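Local coordinates for protein N-acetylgalactosaminyltransferase 7 (PDB 6IWR) that belongs to the polypeptide GalNAc transferase family, pairing a GT-A glycosyltransferase domain with a ricin-type beta-trefoil lectin domain, at residues T148-I153 with L179-L184. Residues are numbered along the deposited sequence; the frame is centred on the assembly and turned at random.
Sequences TSSVVI and LAEIVL
V151 and I182 lie side by side on one face of a parallel strand pair, pointing the same way, with CG2 of V151 3.6 Å from CG2 of I182. Further along this face I153 and L184 repeat the arrangement, CD1 of I153 lying 3.7 Å from CD2 of L184, while at the start of the pair the side chain of L179 crosses that of V151 at about a right angle, CD2 to CG1 3.9 Å. This buried apolar row is the tightly packed part; helix 160-173 covers I182, I153 and L184.

The other face starts polar, with S150 and E181, and continues apolar with V152 and V183. With CG of E181 between its backbone N and carbonyl carbon (chi1 68°) and the chain extended beyond it, the carboxylate reaches S150, whose OG donates to the anti lone pair of OE2 at 2.8 Å. L233 N also binds OE2, and K210 NZ forms a salt bridge with OE1, so the buried carboxylate has three partners and its negative charge is probably stabilised. The solvent side is the opening end, where partly exposed A180 donates its N to S149 O at 2.9 Å.

Between the faces, V183 N donates to V151 O and V183 O accepts from I153 N. Strands 149-155 and 179-186, joined through helix 160-173, form a beta-alpha-beta unit within the central sheet, the Rossmann-like architecture of the GT-A fold.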
ATOM      1  N   THR A 148     -12.808 -43.536   5.004  1.00 24.70           N
ATOM      2  CA  THR A 148     -13.028 -42.594   6.097  1.00 25.69           C
ATOM      3  C   THR A 148     -11.955 -41.495   6.087  1.00 27.73           C
ATOM      4  O   THR A 148     -10.940 -41.596   5.399  1.00 32.83           O
ATOM      5  CB  THR A 148     -13.005 -43.323   7.428  1.00 27.29           C
ATOM      6  OG1 THR A 148     -11.692 -43.866   7.639  1.00 28.36           O
ATOM      7  CG2 THR A 148     -14.032 -44.457   7.434  1.00 19.78           C
ATOM      8  N   SER A 149     -12.159 -40.435   6.872  1.00 28.71           N
ATOM      9  CA  SER A 149     -11.183 -39.349   6.877  1.00 28.35           C
ATOM     10  C   SER A 149     -10.971 -38.755   8.262  1.00 26.26           C
ATOM     11  O   SER A 149     -11.912 -38.613   9.057  1.00 28.70           O
ATOM     12  CB  SER A 149     -11.589 -38.213   5.911  1.00 24.65           C
ATOM     13  OG  SER A 149     -11.584 -38.667   4.570  1.00 29.09           O
ATOM     14  N   SER A 150      -9.727 -38.376   8.529  1.00 23.57           N
ATOM     15  CA  SER A 150      -9.413 -37.436   9.599  1.00 24.73           C
ATOM     16  C   SER A 150      -9.277 -36.054   8.966  1.00 26.96           C
ATOM     17  O   SER A 150      -8.436 -35.872   8.079  1.00 29.63           O
ATOM     18  CB  SER A 150      -8.118 -37.847  10.303  1.00 26.13           C
ATOM     19  OG  SER A 150      -8.224 -39.149  10.885  1.00 27.83           O
ATOM     20  N   VAL A 151     -10.105 -35.090   9.360  1.00 21.23           N
ATOM     21  CA  VAL A 151      -9.835 -33.723   8.922  1.00 26.56           C
ATOM     22  C   VAL A 151      -8.929 -33.076   9.962  1.00 25.85           C
ATOM     23  O   VAL A 151      -9.198 -33.140  11.171  1.00 27.06           O
ATOM     24  CB  VAL A 151     -11.124 -32.897   8.672  1.00 27.64           C
ATOM     25  CG1 VAL A 151     -12.263 -33.726   8.085  1.00 23.97           C
ATOM     26  CG2 VAL A 151     -11.588 -32.124   9.893  1.00 34.98           C
ATOM     27  N   VAL A 152      -7.823 -32.496   9.508  1.00 26.22           N
ATOM     28  CA  VAL A 152      -6.894 -31.824  10.404  1.00 27.52           C
ATOM     29  C   VAL A 152      -6.913 -30.344  10.068  1.00 22.81           C
ATOM     30  O   VAL A 152      -6.876 -29.963   8.894  1.00 23.13           O
ATOM     31  CB  VAL A 152      -5.473 -32.416  10.328  1.00 24.06           C
ATOM     32  CG1 VAL A 152      -5.507 -33.874   9.842  1.00 24.83           C
ATOM     33  CG2 VAL A 152      -4.654 -31.621   9.461  1.00 24.89           C
ATOM     34  N   ILE A 153      -7.049 -29.526  11.103  1.00 28.32           N
ATOM     35  CA  ILE A 153      -7.073 -28.076  11.014  1.00 25.41           C
ATOM     36  C   ILE A 153      -5.918 -27.589  11.874  1.00 27.47           C
ATOM     37  O   ILE A 153      -5.926 -27.773  13.099  1.00 27.67           O
ATOM     38  CB  ILE A 153      -8.403 -27.482  11.506  1.00 27.49           C
ATOM     39  CG1 ILE A 153      -9.570 -28.015  10.702  1.00 23.56           C
ATOM     40  CG2 ILE A 153      -8.384 -25.951  11.417  1.00 28.19           C
ATOM     41  CD1 ILE A 153     -10.856 -27.749  11.368  1.00 27.21           C
ATOM     42  N   LEU A 179     -16.587 -39.561   8.910  1.00 26.78           N
ATOM     43  CA  LEU A 179     -15.803 -38.606   9.682  1.00 21.56           C
ATOM     44  C   LEU A 179     -15.212 -39.327  10.881  1.00 29.05           C
ATOM     45  O   LEU A 179     -15.880 -39.514  11.899  1.00 41.70           O
ATOM     46  CB  LEU A 179     -16.676 -37.450  10.123  1.00 22.07           C
ATOM     47  CG  LEU A 179     -15.988 -36.094  10.108  1.00 26.82           C
ATOM     48  CD1 LEU A 179     -16.450 -35.267  11.285  1.00 26.86           C
ATOM     49  CD2 LEU A 179     -14.485 -36.201  10.077  1.00 30.52           C
ATOM     50  N   ALA A 180     -13.944 -39.713  10.782  1.00 29.51           N
ATOM     51  CA  ALA A 180     -13.338 -40.503  11.845  1.00 23.40           C
ATOM     52  C   ALA A 180     -12.976 -39.672  13.072  1.00 28.97           C
ATOM     53  O   ALA A 180     -12.961 -40.209  14.189  1.00 29.44           O
ATOM     54  CB  ALA A 180     -12.094 -41.211  11.311  1.00 28.80           C
ATOM     55  N   GLU A 181     -12.670 -38.383  12.890  1.00 26.51           N
ATOM     56  CA  GLU A 181     -12.169 -37.488  13.932  1.00 24.45           C
ATOM     57  C   GLU A 181     -11.839 -36.154  13.275  1.00 26.17           C
ATOM     58  O   GLU A 181     -11.533 -36.093  12.081  1.00 29.21           O
ATOM     59  CB  GLU A 181     -10.916 -38.054  14.628  1.00 26.01           C
ATOM     60  CG  GLU A 181      -9.699 -38.090  13.704  1.00 26.17           C
ATOM     61  CD  GLU A 181      -8.429 -38.649  14.339  1.00 33.69           C
ATOM     62  OE1 GLU A 181      -8.359 -38.694  15.595  1.00 32.13           O
ATOM     63  OE2 GLU A 181      -7.503 -39.038  13.568  1.00 29.53           O
ATOM     64  N   ILE A 182     -11.899 -35.085  14.061  1.00 26.06           N
ATOM     65  CA  ILE A 182     -11.435 -33.775  13.641  1.00 23.59           C
ATOM     66  C   ILE A 182     -10.298 -33.411  14.580  1.00 24.82           C
ATOM     67  O   ILE A 182     -10.516 -33.203  15.780  1.00 25.92           O
ATOM     68  CB  ILE A 182     -12.544 -32.714  13.675  1.00 24.87           C
ATOM     69  CG1 ILE A 182     -13.680 -33.079  12.694  1.00 32.90           C
ATOM     70  CG2 ILE A 182     -11.936 -31.345  13.356  1.00 24.24           C
ATOM     71  CD1 ILE A 182     -14.922 -32.158  12.770  1.00 25.57           C
ATOM     72  N   VAL A 183      -9.087 -33.352  14.045  1.00 24.20           N
ATOM     73  CA  VAL A 183      -7.885 -33.095  14.831  1.00 26.10           C
ATOM     74  C   VAL A 183      -7.486 -31.638  14.637  1.00 27.28           C
ATOM     75  O   VAL A 183      -7.087 -31.240  13.535  1.00 27.23           O
ATOM     76  CB  VAL A 183      -6.744 -34.036  14.414  1.00 25.66           C
ATOM     77  CG1 VAL A 183      -5.411 -33.567  15.018  1.00 26.05           C
ATOM     78  CG2 VAL A 183      -7.059 -35.456  14.814  1.00 22.86           C
ATOM     79  N   LEU A 184      -7.603 -30.833  15.689  1.00 27.60           N
ATOM     80  CA  LEU A 184      -7.106 -29.464  15.641  1.00 28.83           C
ATOM     81  C   LEU A 184      -5.671 -29.478  16.140  1.00 30.10           C
ATOM     82  O   LEU A 184      -5.374 -30.109  17.159  1.00 33.89           O
ATOM     83  CB  LEU A 184      -7.960 -28.515  16.483  1.00 25.60           C
ATOM     84  CG  LEU A 184      -9.488 -28.589  16.387  1.00 28.35           C
ATOM     85  CD1 LEU A 184     -10.108 -27.705  17.466  1.00 25.71           C
ATOM     86  CD2 LEU A 184     -10.052 -28.228  14.992  1.00 23.43           C
TER